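Local coordinates for cell division protein FtsZ 1 (Methanocaldococcus jannaschii, PDB 2VAP), which binds and hydrolyses GTP and polymerises, in a GTP-dependent manner, into the contractile Z ring at the future cell division site, at residues G99-G104 with T135-A140; A156-P161 with E175-L180. All coordinates share one frame; numbering follows the deposited sequence.

How the interactions relate
Following the chain through the GTPase domain, residues 99-104 come first and open helix 101-110; a second helix and strand 124-130 intervene before 135-140 returns to close interaction 1, a loop that joins two helix starts beside the GDP phosphates. Helix 135-149 then leads into strand 153-160, and interaction 2 closes a shorter loop, with 175-180 packing back on 156-161. The two contacts follow in series, neither nested nor crossed. They nevertheless touch in space: Arg179 NH2 probably hydrogen-bonds to Thr137 O at 2.9 Å, and Gly176 packs against Thr137. Helix 135-149 thus packs against both helix 101-110 and helix 167-181, Pro101 touches the latter directly, and both contacts reach the nucleotide.

Interaction 1 (G99-G104 with T135-A140); sequences GNPKIG and TGTGSA. With GDP (guanosine-5'-diphosphate), chain B.
The carbonyl oxygen of Thr135 is gripped by Ser139, whose CB also rests against Gly104 O. Ser139 OG donates to Thr135 O at 2.6 Å, and Ser139 N adds the helical bond. The hydroxyl can fold back because OG sits between its own backbone N and carbonyl carbon (chi1 67°), and it approaches Thr135 O from above the plane of that carbonyl. Residues 135-140 belong to the glycine-rich signature of the tubulin/FtsZ family, where a helix start holds the nucleotide's phosphates. Gly136 N gives O3B of GDP a nearly straight bond of 2.7 Å (165° at the hydrogen), with no side chain to crowd that oxygen, and Thr135 N reaches GDP O1B at 3.1 Å; these first-turn amides, which lack a helical acceptor, and the helix dipole probably steady the negative charge.

Helix 101-110 packs backbone to backbone against the flank of this helix. Glycine suits both sides: without side chains, Gly104 CA comes to 4.1 Å from Thr135 CA, and Gly138 CA meets Pro101 O in a CA-H...O contact of 3.2 Å. Beyond it, Pro101 CB lies on the methyl CG2 of Thr137, 4.1 Å away, while Thr137 OG1 turns to Gly133 O and Gly132 N. Proline fits the first helical turn, which needs no amide donor. Just before it, Asn100 is the N-cap: its OD1 accepts from Lys102 N at 3.1 Å, the amide standing above the side-chain carbonyl plane.

Interaction 2 (A156-P161 with E175-L180); sequences AVVTLP and EGLERL. With GDP (guanosine-5'-diphosphate), chain B.
Val158 sits between two leucines and gives each a different methyl. Its CG1 meets Leu180 CD1 tip to tip at 3.9 Å, while its CG2 lies 4.0 Å from Leu177 CD1, the two side chains crossing at a slant. On one side of Val158 along the strand, Ala156 offers only its CB, which meets Leu180 CD2 at 4.2 Å. On the other, Leu160 starts out to the side but bends its end back, bringing its CD2 to 4.3 Å from Leu177 CD2. Leu177 reaches the strand because its CG is anti to the backbone N (chi1 -164°), and residues 177 and 180, one helical turn apart, put both leucines on the same face.

The contact is the first half of a beta-alpha-beta crossover of the Rossmann-like GTPase domain: helix 167-181 runs back nearly antiparallel to strand 153-160 (160°), the segment axes 10.5 Å apart, before strand 186-191 joins the sheet. Leu187 of that strand touches both Ala156 and Leu177, and Leu131 covers Val158 and Leu177. Ala140, Pro141 and Ala144 of helix 135-149 also touch Leu180. On the flank of the helix that faces helix 135-149, the Arg179 guanidinium lays one face over Gly176 CA, offset toward its rim. Where the strand ends, Pro161 carries the chain past the ribose, its CA 3.5 Å from GDP O2'.

Interaction 1 (G99-G104 with T135-A140)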
loop_
_atom_site.group_PDB
_atom_site.type_symbol
_atom_site.label_atom_id
_atom_site.label_comp_id
_atom_site.label_asym_id
_atom_site.label_seq_id
_atom_site.Cartn_x
_atom_site.Cartn_y
_atom_site.Cartn_z
ATOM N N GLY A 99 1.696 -22.107 -6.489
ATOM C CA GLY A 99 2.889 -21.522 -5.881
ATOM C C GLY A 99 4.044 -21.253 -6.832
ATOM O O GLY A 99 5.130 -20.873 -6.393
ATOM N N ASN A 100 3.813 -21.442 -8.131
ATOM C CA ASN A 100 4.839 -21.210 -9.147
ATOM C C ASN A 100 4.703 -19.819 -9.774
ATOM O O ASN A 100 3.748 -19.563 -10.513
ATOM C CB ASN A 100 4.781 -22.298 -10.229
ATOM C CG ASN A 100 6.012 -22.309 -11.135
ATOM O OD1 ASN A 100 6.741 -21.320 -11.245
ATOM N ND2 ASN A 100 6.240 -23.439 -11.795
ATOM N N PRO A 101 5.659 -18.912 -9.478
ATOM C CA PRO A 101 5.614 -17.540 -9.997
ATOM C C PRO A 101 5.621 -17.462 -11.524
ATOM O O PRO A 101 5.010 -16.555 -12.093
ATOM C CB PRO A 101 6.886 -16.903 -9.423
ATOM C CG PRO A 101 7.221 -17.732 -8.231
ATOM C CD PRO A 101 6.838 -19.126 -8.620
ATOM N N LYS A 102 6.298 -18.407 -12.178
ATOM C CA LYS A 102 6.349 -18.452 -13.642
ATOM C C LYS A 102 4.964 -18.641 -14.264
ATOM O O LYS A 102 4.669 -18.074 -15.318
ATOM C CB LYS A 102 7.308 -19.544 -14.124
ATOM C CG LYS A 102 8.784 -19.213 -13.912
ATOM C CD LYS A 102 9.704 -20.240 -14.564
ATOM C CE LYS A 102 9.859 -21.494 -13.713
ATOM N NZ LYS A 102 10.792 -22.472 -14.339
ATOM N N ILE A 103 4.120 -19.432 -13.601
ATOM C CA ILE A 103 2.744 -19.651 -14.050
ATOM C C ILE A 103 1.909 -18.376 -13.880
ATOM O O ILE A 103 1.153 -17.998 -14.778
ATOM C CB ILE A 103 2.081 -20.859 -13.331
ATOM C CG1 ILE A 103 2.842 -22.153 -13.653
ATOM C CG2 ILE A 103 0.611 -20.988 -13.730
ATOM C CD1 ILE A 103 2.350 -23.386 -12.904
ATOM N N GLY A 104 2.066 -17.713 -12.734
ATOM C CA GLY A 104 1.394 -16.440 -12.468
ATOM C C GLY A 104 1.785 -15.347 -13.448
ATOM O O GLY A 104 0.935 -14.570 -13.890
ATOM N N THR A 135 0.636 -16.809 -8.054
ATOM C CA THR A 135 -0.142 -15.796 -8.766
ATOM C C THR A 135 0.328 -14.377 -8.443
ATOM O O THR A 135 0.648 -13.609 -9.349
ATOM C CB THR A 135 -1.656 -15.946 -8.486
ATOM O OG1 THR A 135 -2.066 -17.285 -8.794
ATOM C CG2 THR A 135 -2.470 -14.971 -9.334
ATOM N N GLY A 136 0.378 -14.042 -7.155
ATOM C CA GLY A 136 0.807 -12.717 -6.711
ATOM C C GLY A 136 2.216 -12.377 -7.161
ATOM O O GLY A 136 2.430 -11.373 -7.841
ATOM N N THR A 137 3.168 -13.232 -6.796
ATOM C CA THR A 137 4.579 -13.041 -7.137
ATOM C C THR A 137 4.792 -12.892 -8.645
ATOM O O THR A 137 5.597 -12.069 -9.086
ATOM C CB THR A 137 5.444 -14.213 -6.621
ATOM O OG1 THR A 137 5.066 -14.540 -5.277
ATOM C CG2 THR A 137 6.919 -13.849 -6.650
ATOM N N GLY A 138 4.065 -13.686 -9.424
ATOM C CA GLY A 138 4.197 -13.674 -10.876
ATOM C C GLY A 138 3.497 -12.519 -11.568
ATOM O O GLY A 138 4.065 -11.897 -12.469
ATOM N N SER A 139 2.268 -12.228 -11.145
ATOM C CA SER A 139 1.422 -11.254 -11.841
ATOM C C SER A 139 1.666 -9.798 -11.436
ATOM O O SER A 139 1.508 -8.896 -12.258
ATOM C CB SER A 139 -0.059 -11.602 -11.677
ATOM O OG SER A 139 -0.479 -11.445 -10.333
ATOM N N ALA A 140 2.044 -9.575 -10.178
ATOM C CA ALA A 140 2.250 -8.213 -9.665
ATOM C C ALA A 140 3.200 -7.352 -10.517
ATOM O O ALA A 140 2.844 -6.220 -10.854
ATOM C CB ALA A 140 2.692 -8.234 -8.193
HETATM P PB GDP B . -0.866 -16.885 -4.497
HETATM O O1B GDP B . -0.273 -17.982 -5.348
HETATM O O2B GDP B . -2.373 -16.929 -4.597
HETATM O O3B GDP B . -0.357 -15.550 -4.983
HETATM O O3A GDP B . -0.396 -17.138 -2.979
HETATM P PA GDP B . -1.114 -16.485 -1.693
HETATM O O1A GDP B . -1.640 -15.100 -1.979
HETATM O O2A GDP B . -2.197 -17.390 -1.154
HETATM O "O5'" GDP B . 0.095 -16.411 -0.638
HETATM C "C5'" GDP B . 1.281 -15.690 -0.958
HETATM C "C4'" GDP B . 1.866 -15.097 0.313
HETATM O "O4'" GDP B . 0.902 -14.253 0.949
HETATM C "C3'" GDP B . 2.221 -16.177 1.322
HETATM O "O3'" GDP B . 3.589 -16.578 1.200
HETATM C "C2'" GDP B . 1.912 -15.547 2.665
HETATM O "O2'" GDP B . 3.068 -14.888 3.187
HETATM C "C1'" GDP B . 0.859 -14.496 2.358
HETATM N N9 GDP B . -0.506 -14.940 2.753
HETATM C C8 GDP B . -1.062 -16.161 2.593
HETATM N N7 GDP B . -2.335 -16.190 3.072
HETATM C C5 GDP B . -2.612 -14.961 3.548
HETATM C C6 GDP B . -3.769 -14.289 4.191
HETATM O O6 GDP B . -4.832 -14.908 4.411
HETATM N N1 GDP B . -3.640 -12.994 4.531
HETATM C C2 GDP B . -2.506 -12.297 4.307
HETATM N N2 GDP B . -2.445 -10.994 4.675
HETATM N N3 GDP B . -1.412 -12.850 3.724
HETATM C C4 GDP B . -1.406 -14.147 3.332
#

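Interaction 2 (A156-P161 with E175-L180)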
loop_
_atom_site.group_PDB
_atom_site.type_symbol
_atom_site.label_atom_id
_atom_site.label_comp_id
_atom_site.label_asym_id
_atom_site.label_seq_id
_atom_site.Cartn_x
_atom_site.Cartn_y
_atom_site.Cartn_z
ATOM N N ALA A 156 3.490 -0.106 -5.528
ATOM C CA ALA A 156 3.233 -1.446 -5.015
ATOM C C ALA A 156 3.233 -1.434 -3.493
ATOM O O ALA A 156 4.071 -0.780 -2.871
ATOM C CB ALA A 156 4.259 -2.432 -5.545
ATOM N N VAL A 157 2.271 -2.138 -2.905
ATOM C CA VAL A 157 2.227 -2.348 -1.460
ATOM C C VAL A 157 2.143 -3.852 -1.245
ATOM O O VAL A 157 1.088 -4.462 -1.437
ATOM C CB VAL A 157 1.030 -1.630 -0.784
ATOM C CG1 VAL A 157 1.079 -1.818 0.732
ATOM C CG2 VAL A 157 1.021 -0.142 -1.129
ATOM N N VAL A 158 3.272 -4.446 -0.872
ATOM C CA VAL A 158 3.403 -5.901 -0.837
ATOM C C VAL A 158 4.006 -6.396 0.472
ATOM O O VAL A 158 4.738 -5.666 1.146
ATOM C CB VAL A 158 4.254 -6.432 -2.029
ATOM C CG1 VAL A 158 3.533 -6.210 -3.355
ATOM C CG2 VAL A 158 5.641 -5.783 -2.051
ATOM N N THR A 159 3.693 -7.641 0.824
ATOM C CA THR A 159 4.294 -8.280 1.989
ATOM C C THR A 159 5.333 -9.319 1.589
ATOM O O THR A 159 5.243 -9.923 0.517
ATOM C CB THR A 159 3.247 -8.968 2.899
ATOM O OG1 THR A 159 2.577 -10.005 2.171
ATOM C CG2 THR A 159 2.229 -7.963 3.416
ATOM N N LEU A 160 6.322 -9.506 2.457
ATOM C CA LEU A 160 7.234 -10.638 2.364
ATOM C C LEU A 160 6.778 -11.685 3.381
ATOM O O LEU A 160 6.270 -11.323 4.442
ATOM C CB LEU A 160 8.676 -10.204 2.640
ATOM C CG LEU A 160 9.346 -9.257 1.638
ATOM C CD1 LEU A 160 10.698 -8.815 2.165
ATOM C CD2 LEU A 160 9.490 -9.892 0.256
ATOM N N PRO A 161 6.949 -12.981 3.059
ATOM C CA PRO A 161 6.415 -14.056 3.903
ATOM C C PRO A 161 7.081 -14.170 5.278
ATOM O O PRO A 161 8.177 -13.644 5.486
ATOM C CB PRO A 161 6.694 -15.318 3.078
ATOM C CG PRO A 161 7.841 -14.960 2.215
ATOM C CD PRO A 161 7.649 -13.515 1.877
ATOM N N GLU A 175 12.701 -12.671 -5.457
ATOM C CA GLU A 175 12.836 -12.600 -6.912
ATOM C C GLU A 175 11.719 -11.751 -7.513
ATOM O O GLU A 175 11.951 -10.974 -8.442
ATOM C CB GLU A 175 12.850 -14.000 -7.533
ATOM C CG GLU A 175 14.149 -14.769 -7.299
ATOM C CD GLU A 175 14.142 -16.169 -7.898
ATOM O OE1 GLU A 175 13.070 -16.645 -8.330
ATOM O OE2 GLU A 175 15.220 -16.798 -7.930
ATOM N N GLY A 176 10.513 -11.895 -6.964
ATOM C CA GLY A 176 9.365 -11.078 -7.359
ATOM C C GLY A 176 9.528 -9.617 -6.981
ATOM O O GLY A 176 9.094 -8.727 -7.716
ATOM N N LEU A 177 10.153 -9.373 -5.831
ATOM C CA LEU A 177 10.429 -8.017 -5.361
ATOM C C LEU A 177 11.419 -7.305 -6.286
ATOM O O LEU A 177 11.290 -6.104 -6.537
ATOM C CB LEU A 177 10.958 -8.046 -3.923
ATOM C CG LEU A 177 10.973 -6.751 -3.104
ATOM C CD1 LEU A 177 9.564 -6.274 -2.773
ATOM C CD2 LEU A 177 11.773 -6.957 -1.828
ATOM N N GLU A 178 12.394 -8.059 -6.793
ATOM C CA GLU A 178 13.373 -7.545 -7.750
ATOM C C GLU A 178 12.710 -7.164 -9.077
ATOM O O GLU A 178 13.051 -6.141 -9.675
ATOM C CB GLU A 178 14.491 -8.573 -7.978
ATOM C CG GLU A 178 15.656 -8.086 -8.847
ATOM C CD GLU A 178 16.470 -6.974 -8.202
ATOM O OE1 GLU A 178 16.875 -6.041 -8.926
ATOM O OE2 GLU A 178 16.706 -7.027 -6.975
ATOM N N ARG A 179 11.762 -7.988 -9.525
ATOM C CA ARG A 179 11.015 -7.719 -10.756
ATOM C C ARG A 179 10.079 -6.517 -10.610
ATOM O O ARG A 179 9.925 -5.731 -11.548
ATOM C CB ARG A 179 10.229 -8.953 -11.208
ATOM C CG ARG A 179 11.097 -10.134 -11.634
ATOM C CD ARG A 179 10.293 -11.199 -12.375
ATOM N NE ARG A 179 9.158 -11.699 -11.599
ATOM C CZ ARG A 179 9.214 -12.707 -10.732
ATOM N NH1 ARG A 179 10.355 -13.346 -10.508
ATOM N NH2 ARG A 179 8.119 -13.077 -10.082
ATOM N N LEU A 180 9.461 -6.384 -9.436
ATOM C CA LEU A 180 8.598 -5.239 -9.127
ATOM C C LEU A 180 9.366 -3.921 -9.142
ATOM O O LEU A 180 8.873 -2.917 -9.659
ATOM C CB LEU A 180 7.911 -5.417 -7.768
ATOM C CG LEU A 180 6.551 -6.118 -7.693
ATOM C CD1 LEU A 180 6.174 -6.363 -6.240
ATOM C CD2 LEU A 180 5.464 -5.313 -8.401
HETATM P PB GDP B . -0.866 -16.885 -4.497
HETATM O O1B GDP B . -0.273 -17.982 -5.348
HETATM O O2B GDP B . -2.373 -16.929 -4.597
HETATM O O3B GDP B . -0.357 -15.550 -4.983
HETATM O O3A GDP B . -0.396 -17.138 -2.979
HETATM P PA GDP B . -1.114 -16.485 -1.693
HETATM O O1A GDP B . -1.640 -15.100 -1.979
HETATM O O2A GDP B . -2.197 -17.390 -1.154
HETATM O "O5'" GDP B . 0.095 -16.411 -0.638
HETATM C "C5'" GDP B . 1.281 -15.690 -0.958
HETATM C "C4'" GDP B . 1.866 -15.097 0.313
HETATM O "O4'" GDP B . 0.902 -14.253 0.949
HETATM C "C3'" GDP B . 2.221 -16.177 1.322
HETATM O "O3'" GDP B . 3.589 -16.578 1.200
HETATM C "C2'" GDP B . 1.912 -15.547 2.665
HETATM O "O2'" GDP B . 3.068 -14.888 3.187
HETATM C "C1'" GDP B . 0.859 -14.496 2.358
HETATM N N9 GDP B . -0.506 -14.940 2.753
HETATM C C8 GDP B . -1.062 -16.161 2.593
HETATM N N7 GDP B . -2.335 -16.190 3.072
HETATM C C5 GDP B . -2.612 -14.961 3.548
HETATM C C6 GDP B . -3.769 -14.289 4.191
HETATM O O6 GDP B . -4.832 -14.908 4.411
HETATM N N1 GDP B . -3.640 -12.994 4.531
HETATM C C2 GDP B . -2.506 -12.297 4.307
HETATM N N2 GDP B . -2.445 -10.994 4.675
HETATM N N3 GDP B . -1.412 -12.850 3.724
HETATM C C4 GDP B . -1.406 -14.147 3.332
#